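Long-range contact in monoglyceride lipase (Saccharomyces cerevisiae, PDB 4ZWN), which hydrolyses monoacylglycerols to free fatty acids and glycerol and also takes part in the breakdown of fatty acid ethyl esters: residues 63-75 / 90-102. The protein carries 2 engineered substitutions. Numbering follows the deposited sequence.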
ATOM      1  N   ARG A  63      -9.979  -0.865  12.619  1.00 40.21           N
ATOM      2  CA  ARG A  63      -9.002  -1.743  11.981  1.00 37.34           C
ATOM      3  C   ARG A  63      -8.554  -1.168  10.639  1.00 38.50           C
ATOM      4  O   ARG A  63      -9.368  -0.637   9.881  1.00 36.81           O
ATOM      5  CB  ARG A  63      -9.580  -3.147  11.785  1.00 33.51           C
ATOM      6  CG  ARG A  63      -8.585  -4.148  11.210  1.00 35.35           C
ATOM      7  CD  ARG A  63      -9.212  -5.515  11.005  1.00 38.14           C
ATOM      8  NE  ARG A  63      -9.702  -6.086  12.255  1.00 45.74           N
ATOM      9  CZ  ARG A  63     -10.102  -7.346  12.394  1.00 45.31           C
ATOM     10  NH1 ARG A  63     -10.063  -8.172  11.357  1.00 37.98           N
ATOM     11  NH2 ARG A  63     -10.535  -7.783  13.571  1.00 43.43           N
ATOM     12  N   VAL A  64      -7.259  -1.273  10.348  1.00 33.10           N
ATOM     13  CA  VAL A  64      -6.734  -0.796   9.073  1.00 33.49           C
ATOM     14  C   VAL A  64      -6.221  -1.945   8.206  1.00 34.00           C
ATOM     15  O   VAL A  64      -5.361  -2.720   8.625  1.00 36.12           O
ATOM     16  CB  VAL A  64      -5.590   0.224   9.267  1.00 31.61           C
ATOM     17  CG1 VAL A  64      -5.287   0.920   7.954  1.00 30.48           C
ATOM     18  CG2 VAL A  64      -5.955   1.249  10.330  1.00 30.16           C
ATOM     19  N   LEU A  65      -6.763  -2.045   6.996  1.00 34.43           N
ATOM     20  CA  LEU A  65      -6.321  -3.027   6.012  1.00 27.58           C
ATOM     21  C   LEU A  65      -5.140  -2.467   5.216  1.00 33.86           C
ATOM     22  O   LEU A  65      -5.267  -1.446   4.540  1.00 31.05           O
ATOM     23  CB  LEU A  65      -7.472  -3.396   5.071  1.00 24.98           C
ATOM     24  CG  LEU A  65      -7.545  -4.799   4.455  1.00 31.70           C
ATOM     25  CD1 LEU A  65      -8.713  -4.882   3.485  1.00 31.64           C
ATOM     26  CD2 LEU A  65      -6.253  -5.200   3.765  1.00 39.59           C
ATOM     27  N   LEU A  66      -3.997  -3.139   5.284  1.00 33.60           N
ATOM     28  CA  LEU A  66      -2.803  -2.640   4.612  1.00 30.02           C
ATOM     29  C   LEU A  66      -2.540  -3.357   3.287  1.00 32.60           C
ATOM     30  O   LEU A  66      -2.383  -4.577   3.244  1.00 37.12           O
ATOM     31  CB  LEU A  66      -1.585  -2.772   5.527  1.00 32.23           C
ATOM     32  CG  LEU A  66      -1.722  -2.200   6.943  1.00 36.27           C
ATOM     33  CD1 LEU A  66      -0.380  -2.192   7.644  1.00 37.99           C
ATOM     34  CD2 LEU A  66      -2.309  -0.803   6.921  1.00 41.76           C
ATOM     35  N   ILE A  67      -2.499  -2.583   2.207  1.00 30.22           N
ATOM     36  CA  ILE A  67      -2.162  -3.108   0.890  1.00 30.10           C
ATOM     37  C   ILE A  67      -0.727  -2.729   0.539  1.00 31.54           C
ATOM     38  O   ILE A  67      -0.446  -1.571   0.225  1.00 29.32           O
ATOM     39  CB  ILE A  67      -3.111  -2.578  -0.199  1.00 26.47           C
ATOM     40  CG1 ILE A  67      -4.567  -2.720   0.244  1.00 25.09           C
ATOM     41  CG2 ILE A  67      -2.870  -3.306  -1.516  1.00 29.08           C
ATOM     42  CD1 ILE A  67      -5.560  -2.143  -0.735  1.00 29.68           C
ATOM     43  N   HIS A  68       0.178  -3.703   0.595  1.00 33.13           N
ATOM     44  CA  HIS A  68       1.597  -3.434   0.381  1.00 29.84           C
ATOM     45  C   HIS A  68       1.898  -3.084  -1.071  1.00 29.05           C
ATOM     46  O   HIS A  68       1.068  -3.286  -1.960  1.00 26.04           O
ATOM     47  CB  HIS A  68       2.455  -4.628   0.824  1.00 28.56           C
ATOM     48  CG  HIS A  68       2.314  -5.845  -0.044  1.00 32.16           C
ATOM     49  ND1 HIS A  68       2.930  -5.959  -1.271  1.00 33.22           N
ATOM     50  CD2 HIS A  68       1.648  -7.007   0.153  1.00 34.88           C
ATOM     51  CE1 HIS A  68       2.639  -7.135  -1.801  1.00 31.71           C
ATOM     52  NE2 HIS A  68       1.861  -7.792  -0.954  1.00 33.92           N
ATOM     53  N   GLY A  69       3.094  -2.553  -1.301  1.00 28.10           N
ATOM     54  CA  GLY A  69       3.522  -2.191  -2.637  1.00 29.75           C
ATOM     55  C   GLY A  69       4.323  -3.288  -3.309  1.00 34.88           C
ATOM     56  O   GLY A  69       4.636  -4.314  -2.697  1.00 30.31           O
ATOM     57  N   PHE A  70       4.650  -3.070  -4.580  1.00 34.66           N
ATOM     58  CA  PHE A  70       5.451  -4.017  -5.341  1.00 30.19           C
ATOM     59  C   PHE A  70       6.786  -4.259  -4.646  1.00 32.85           C
ATOM     60  O   PHE A  70       7.480  -3.313  -4.274  1.00 28.30           O
ATOM     61  CB  PHE A  70       5.667  -3.501  -6.766  1.00 31.53           C
ATOM     62  CG  PHE A  70       6.450  -4.441  -7.644  1.00 33.64           C
ATOM     63  CD1 PHE A  70       5.958  -5.701  -7.946  1.00 28.39           C
ATOM     64  CD2 PHE A  70       7.669  -4.056  -8.181  1.00 31.58           C
ATOM     65  CE1 PHE A  70       6.672  -6.566  -8.757  1.00 35.91           C
ATOM     66  CE2 PHE A  70       8.387  -4.914  -8.995  1.00 36.29           C
ATOM     67  CZ  PHE A  70       7.889  -6.172  -9.282  1.00 38.25           C
ATOM     68  N   GLY A  71       7.127  -5.529  -4.453  1.00 31.11           N
ATOM     69  CA  GLY A  71       8.380  -5.889  -3.813  1.00 32.47           C
ATOM     70  C   GLY A  71       8.325  -5.952  -2.300  1.00 31.75           C
ATOM     71  O   GLY A  71       9.286  -6.377  -1.656  1.00 36.67           O
ATOM     72  N   GLU A  72       7.202  -5.531  -1.728  1.00 32.06           N
ATOM     73  CA  GLU A  72       7.043  -5.514  -0.280  1.00 35.55           C
ATOM     74  C   GLU A  72       6.359  -6.779   0.234  1.00 32.15           C
ATOM     75  O   GLU A  72       5.919  -7.622  -0.549  1.00 32.96           O
ATOM     76  CB  GLU A  72       6.251  -4.278   0.154  1.00 33.67           C
ATOM     77  CG  GLU A  72       6.984  -2.958  -0.049  1.00 30.33           C
ATOM     78  CD  GLU A  72       6.223  -1.783   0.532  1.00 33.56           C
ATOM     79  OE1 GLU A  72       5.011  -1.937   0.798  1.00 32.90           O
ATOM     80  OE2 GLU A  72       6.835  -0.710   0.732  1.00 31.75           O
ATOM     81  N   TYR A  73       6.279  -6.896   1.556  1.00 27.22           N
ATOM     82  CA  TYR A  73       5.622  -8.023   2.216  1.00 34.53           C
ATOM     83  C   TYR A  73       5.372  -7.658   3.683  1.00 33.54           C
ATOM     84  O   TYR A  73       5.587  -6.512   4.077  1.00 34.34           O
ATOM     85  CB  TYR A  73       6.457  -9.309   2.090  1.00 32.29           C
ATOM     86  CG  TYR A  73       7.820  -9.244   2.745  1.00 34.53           C
ATOM     87  CD1 TYR A  73       8.832  -8.457   2.210  1.00 35.56           C
ATOM     88  CD2 TYR A  73       8.099  -9.981   3.888  1.00 31.59           C
ATOM     89  CE1 TYR A  73      10.074  -8.390   2.802  1.00 39.94           C
ATOM     90  CE2 TYR A  73       9.342  -9.924   4.486  1.00 36.74           C
ATOM     91  CZ  TYR A  73      10.325  -9.122   3.941  1.00 44.27           C
ATOM     92  OH  TYR A  73      11.568  -9.057   4.528  1.00 50.84           O
ATOM     93  N   THR A  74       4.920  -8.625   4.478  1.00 31.90           N
ATOM     94  CA  THR A  74       4.478  -8.364   5.853  1.00 30.53           C
ATOM     95  C   THR A  74       5.474  -7.579   6.713  1.00 35.74           C
ATOM     96  O   THR A  74       5.096  -6.599   7.352  1.00 35.86           O
ATOM     97  CB  THR A  74       4.155  -9.677   6.590  1.00 34.26           C
ATOM     98  OG1 THR A  74       5.309 -10.527   6.581  1.00 37.77           O
ATOM     99  CG2 THR A  74       2.991 -10.393   5.921  1.00 30.48           C
ATOM    100  N   LYS A  75       6.734  -8.007   6.725  1.00 35.55           N
ATOM    101  CA  LYS A  75       7.755  -7.395   7.579  1.00 37.19           C
ATOM    102  C   LYS A  75       7.926  -5.899   7.315  1.00 36.61           C
ATOM    103  O   LYS A  75       8.227  -5.131   8.232  1.00 36.17           O
ATOM    104  CB  LYS A  75       9.103  -8.110   7.401  1.00 39.77           C
ATOM    105  CG  LYS A  75      10.249  -7.498   8.206  1.00 43.45           C
ATOM    106  CD  LYS A  75      11.557  -8.247   7.994  1.00 56.60           C
ATOM    107  CE  LYS A  75      11.632  -9.496   8.859  1.00 56.47           C
ATOM    108  NZ  LYS A  75      11.653  -9.149  10.307  1.00 60.88           N
ATOM    109  N   GLU A  90      -6.289  -1.916  15.168  1.00 36.66           N
ATOM    110  CA  GLU A  90      -5.957  -3.226  14.629  1.00 35.85           C
ATOM    111  C   GLU A  90      -5.448  -3.096  13.200  1.00 37.12           C
ATOM    112  O   GLU A  90      -5.834  -2.176  12.476  1.00 38.80           O
ATOM    113  CB  GLU A  90      -7.175  -4.152  14.669  1.00 36.45           C
ATOM    114  CG  GLU A  90      -7.656  -4.487  16.067  1.00 37.85           C
ATOM    115  CD  GLU A  90      -8.917  -5.332  16.065  1.00 41.77           C
ATOM    116  OE1 GLU A  90      -9.608  -5.373  15.024  1.00 36.29           O
ATOM    117  OE2 GLU A  90      -9.213  -5.957  17.106  1.00 41.68           O
ATOM    118  N   SER A  91      -4.583  -4.018  12.795  1.00 35.41           N
ATOM    119  CA  SER A  91      -4.100  -4.055  11.421  1.00 33.82           C
ATOM    120  C   SER A  91      -4.323  -5.421  10.793  1.00 38.59           C
ATOM    121  O   SER A  91      -4.271  -6.449  11.470  1.00 37.02           O
ATOM    122  CB  SER A  91      -2.613  -3.700  11.350  1.00 33.28           C
ATOM    123  OG  SER A  91      -2.377  -2.355  11.721  1.00 35.83           O
ATOM    124  N   PHE A  92      -4.575  -5.420   9.490  1.00 38.34           N
ATOM    125  CA  PHE A  92      -4.618  -6.647   8.718  1.00 32.01           C
ATOM    126  C   PHE A  92      -3.871  -6.431   7.415  1.00 35.68           C
ATOM    127  O   PHE A  92      -4.150  -5.484   6.679  1.00 36.40           O
ATOM    128  CB  PHE A  92      -6.058  -7.085   8.439  1.00 36.45           C
ATOM    129  CG  PHE A  92      -6.161  -8.440   7.783  1.00 40.22           C
ATOM    130  CD1 PHE A  92      -6.045  -8.574   6.409  1.00 38.58           C
ATOM    131  CD2 PHE A  92      -6.370  -9.579   8.546  1.00 40.25           C
ATOM    132  CE1 PHE A  92      -6.136  -9.818   5.808  1.00 42.85           C
ATOM    133  CE2 PHE A  92      -6.461 -10.824   7.950  1.00 41.32           C
ATOM    134  CZ  PHE A  92      -6.344 -10.944   6.581  1.00 37.48           C
ATOM    135  N   THR A  93      -2.917  -7.309   7.137  1.00 35.90           N
ATOM    136  CA  THR A  93      -2.211  -7.271   5.868  1.00 34.93           C
ATOM    137  C   THR A  93      -2.002  -8.686   5.357  1.00 35.84           C
ATOM    138  O   THR A  93      -2.045  -9.651   6.120  1.00 33.73           O
ATOM    139  CB  THR A  93      -0.854  -6.545   5.985  1.00 34.75           C
ATOM    140  OG1 THR A  93      -0.313  -6.326   4.678  1.00 44.55           O
ATOM    141  CG2 THR A  93       0.129  -7.362   6.809  1.00 29.17           C
ATOM    142  N   PHE A  94      -1.790  -8.807   4.054  1.00 41.52           N
ATOM    143  CA  PHE A  94      -1.538 -10.103   3.447  1.00 36.99           C
ATOM    144  C   PHE A  94      -0.575  -9.937   2.285  1.00 38.11           C
ATOM    145  O   PHE A  94      -0.614  -8.928   1.580  1.00 38.04           O
ATOM    146  CB  PHE A  94      -2.848 -10.748   2.978  1.00 34.95           C
ATOM    147  CG  PHE A  94      -3.536  -9.998   1.868  1.00 34.16           C
ATOM    148  CD1 PHE A  94      -4.344  -8.909   2.146  1.00 34.69           C
ATOM    149  CD2 PHE A  94      -3.378 -10.390   0.547  1.00 38.60           C
ATOM    150  CE1 PHE A  94      -4.978  -8.219   1.128  1.00 33.89           C
ATOM    151  CE2 PHE A  94      -4.010  -9.708  -0.476  1.00 34.44           C
ATOM    152  CZ  PHE A  94      -4.812  -8.621  -0.186  1.00 34.53           C
ATOM    153  N   ASP A  95       0.306 -10.914   2.101  1.00 38.46           N
ATOM    154  CA  ASP A  95       1.156 -10.934   0.922  1.00 36.00           C
ATOM    155  C   ASP A  95       0.275 -11.232  -0.284  1.00 32.38           C
ATOM    156  O   ASP A  95      -0.346 -12.290  -0.358  1.00 35.78           O
ATOM    157  CB  ASP A  95       2.277 -11.970   1.059  1.00 36.36           C
ATOM    158  CG  ASP A  95       3.303 -11.593   2.121  1.00 37.61           C
ATOM    159  OD1 ASP A  95       3.268 -10.446   2.619  1.00 34.84           O
ATOM    160  OD2 ASP A  95       4.157 -12.443   2.449  1.00 35.53           O
ATOM    161  N   GLN A  96       0.199 -10.285  -1.214  1.00 31.86           N
ATOM    162  CA  GLN A  96      -0.684 -10.418  -2.366  1.00 34.57           C
ATOM    163  C   GLN A  96      -0.166 -11.461  -3.348  1.00 34.57           C
ATOM    164  O   GLN A  96       1.003 -11.847  -3.299  1.00 32.97           O
ATOM    165  CB  GLN A  96      -0.846  -9.074  -3.080  1.00 35.71           C
ATOM    166  CG  GLN A  96      -1.342  -7.943  -2.196  1.00 33.90           C
ATOM    167  CD  GLN A  96      -1.363  -6.613  -2.925  1.00 29.16           C
ATOM    168  OE1 GLN A  96      -2.101  -6.435  -3.893  1.00 26.39           O
ATOM    169  NE2 GLN A  96      -0.542  -5.674  -2.467  1.00 29.67           N
ATOM    170  N   ARG A  97      -1.048 -11.910  -4.236  1.00 32.07           N
ATOM    171  CA  ARG A  97      -0.675 -12.852  -5.282  1.00 36.16           C
ATOM    172  C   ARG A  97       0.451 -12.273  -6.133  1.00 35.30           C
ATOM    173  O   ARG A  97       0.326 -11.182  -6.684  1.00 33.93           O
ATOM    174  CB  ARG A  97      -1.886 -13.192  -6.155  1.00 37.88           C
ATOM    175  CG  ARG A  97      -1.652 -14.324  -7.144  1.00 32.97           C
ATOM    176  CD  ARG A  97      -2.878 -14.538  -8.019  1.00 34.52           C
ATOM    177  NE  ARG A  97      -4.085 -14.743  -7.223  1.00 39.96           N
ATOM    178  CZ  ARG A  97      -4.626 -15.931  -6.972  1.00 42.94           C
ATOM    179  NH1 ARG A  97      -4.075 -17.034  -7.462  1.00 43.46           N
ATOM    180  NH2 ARG A  97      -5.725 -16.018  -6.234  1.00 41.70           N
ATOM    181  N   GLY A  98       1.554 -13.007  -6.219  1.00 34.54           N
ATOM    182  CA  GLY A  98       2.709 -12.565  -6.976  1.00 31.70           C
ATOM    183  C   GLY A  98       3.810 -12.029  -6.084  1.00 34.74           C
ATOM    184  O   GLY A  98       4.899 -11.695  -6.557  1.00 32.29           O
ATOM    185  N   ALA A  99       3.532 -11.956  -4.786  1.00 36.73           N
ATOM    186  CA  ALA A  99       4.465 -11.344  -3.846  1.00 38.83           C
ATOM    187  C   ALA A  99       4.596 -12.133  -2.546  1.00 35.99           C
ATOM    188  O   ALA A  99       3.758 -12.978  -2.231  1.00 40.26           O
ATOM    189  CB  ALA A  99       4.034  -9.917  -3.547  1.00 31.65           C
ATOM    190  N   GLY A 100       5.660 -11.844  -1.802  1.00 33.41           N
ATOM    191  CA  GLY A 100       5.858 -12.405  -0.476  1.00 38.24           C
ATOM    192  C   GLY A 100       5.876 -13.919  -0.422  1.00 39.48           C
ATOM    193  O   GLY A 100       6.343 -14.575  -1.351  1.00 40.36           O
ATOM    194  N   VAL A 101       5.360 -14.471   0.673  1.00 38.18           N
ATOM    195  CA  VAL A 101       5.331 -15.916   0.870  1.00 38.57           C
ATOM    196  C   VAL A 101       4.136 -16.555   0.166  1.00 43.56           C
ATOM    197  O   VAL A 101       4.017 -17.780   0.112  1.00 46.33           O
ATOM    198  CB  VAL A 101       5.284 -16.281   2.371  1.00 38.30           C
ATOM    199  CG1 VAL A 101       6.503 -15.725   3.093  1.00 33.12           C
ATOM    200  CG2 VAL A 101       4.001 -15.768   3.005  1.00 33.67           C
ATOM    201  N   THR A 102       3.253 -15.719  -0.372  1.00 44.64           N
ATOM    202  CA  THR A 102       2.079 -16.194  -1.097  1.00 42.44           C
ATOM    203  C   THR A 102       2.467 -16.832  -2.426  1.00 42.58           C
ATOM    204  O   THR A 102       1.927 -17.869  -2.813  1.00 46.79           O
ATOM    205  CB  THR A 102       1.081 -15.047  -1.363  1.00 38.35           C
ATOM    206  OG1 THR A 102       0.583 -14.547  -0.117  1.00 40.53           O
ATOM    207  CG2 THR A 102      -0.089 -15.529  -2.212  1.00 39.86           C
TER
HETATM  208  O   HOH W   1      -1.409  -6.155   1.292  1.00 37.34           O
HETATM  209  O   HOH W   2       2.493  -5.481   4.097  1.00 27.53           O
HETATM  210  O   HOH W   3       5.870 -12.468   4.895  1.00 36.22           O
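Glu-90 OE1 is gripped by two nitrogens of Arg-63, NE at 2.9 Å and NH2 at 3.0 Å. Both lie on the same face of the carboxylate, whereas OE1 sits near the guanidinium plane. A bend at chi3 of Arg-63 (-60°) turns the guanidinium side-on to this oxygen. Lys-134 holds Glu-90 OE2, and Glu-130 pairs with Arg-63 NH1. Strands 63-67 and 90-94 run parallel, joined by backbone hydrogen bonds from Val-64 N to Glu-90 O, Phe-92 N to Val-64 O and Leu-66 N to Phe-92 O. Leu-65 CD2 touches the edges of the Phe-92 and Phe-94 rings. Near the C-terminal ends of the strands, a water donates to Leu-66 O and Phe-94 O and accepts from His-68 N. The His-68 ring ties the two loops together. Its NE2 accepts an almost straight bond from Gln-96 N at 3.0 Å (179°), at the start of the type II turn 96-99, and ND1 donates to Gly-69 O at 2.8 Å. Both partners lie near the ring plane and so set its rotation. Gln-96 NE2 sits over the centre of one face and Glu-72 O over the opposite face, toward the rim. Further on, Asp-95 OD1 receives a weak bond from Thr-74 N, and OD2 accepts from Val-101 N. The two strands belong to a beta-alpha-beta unit, with helix 78-86 between them, in the central sheet of the alpha/beta hydrolase fold.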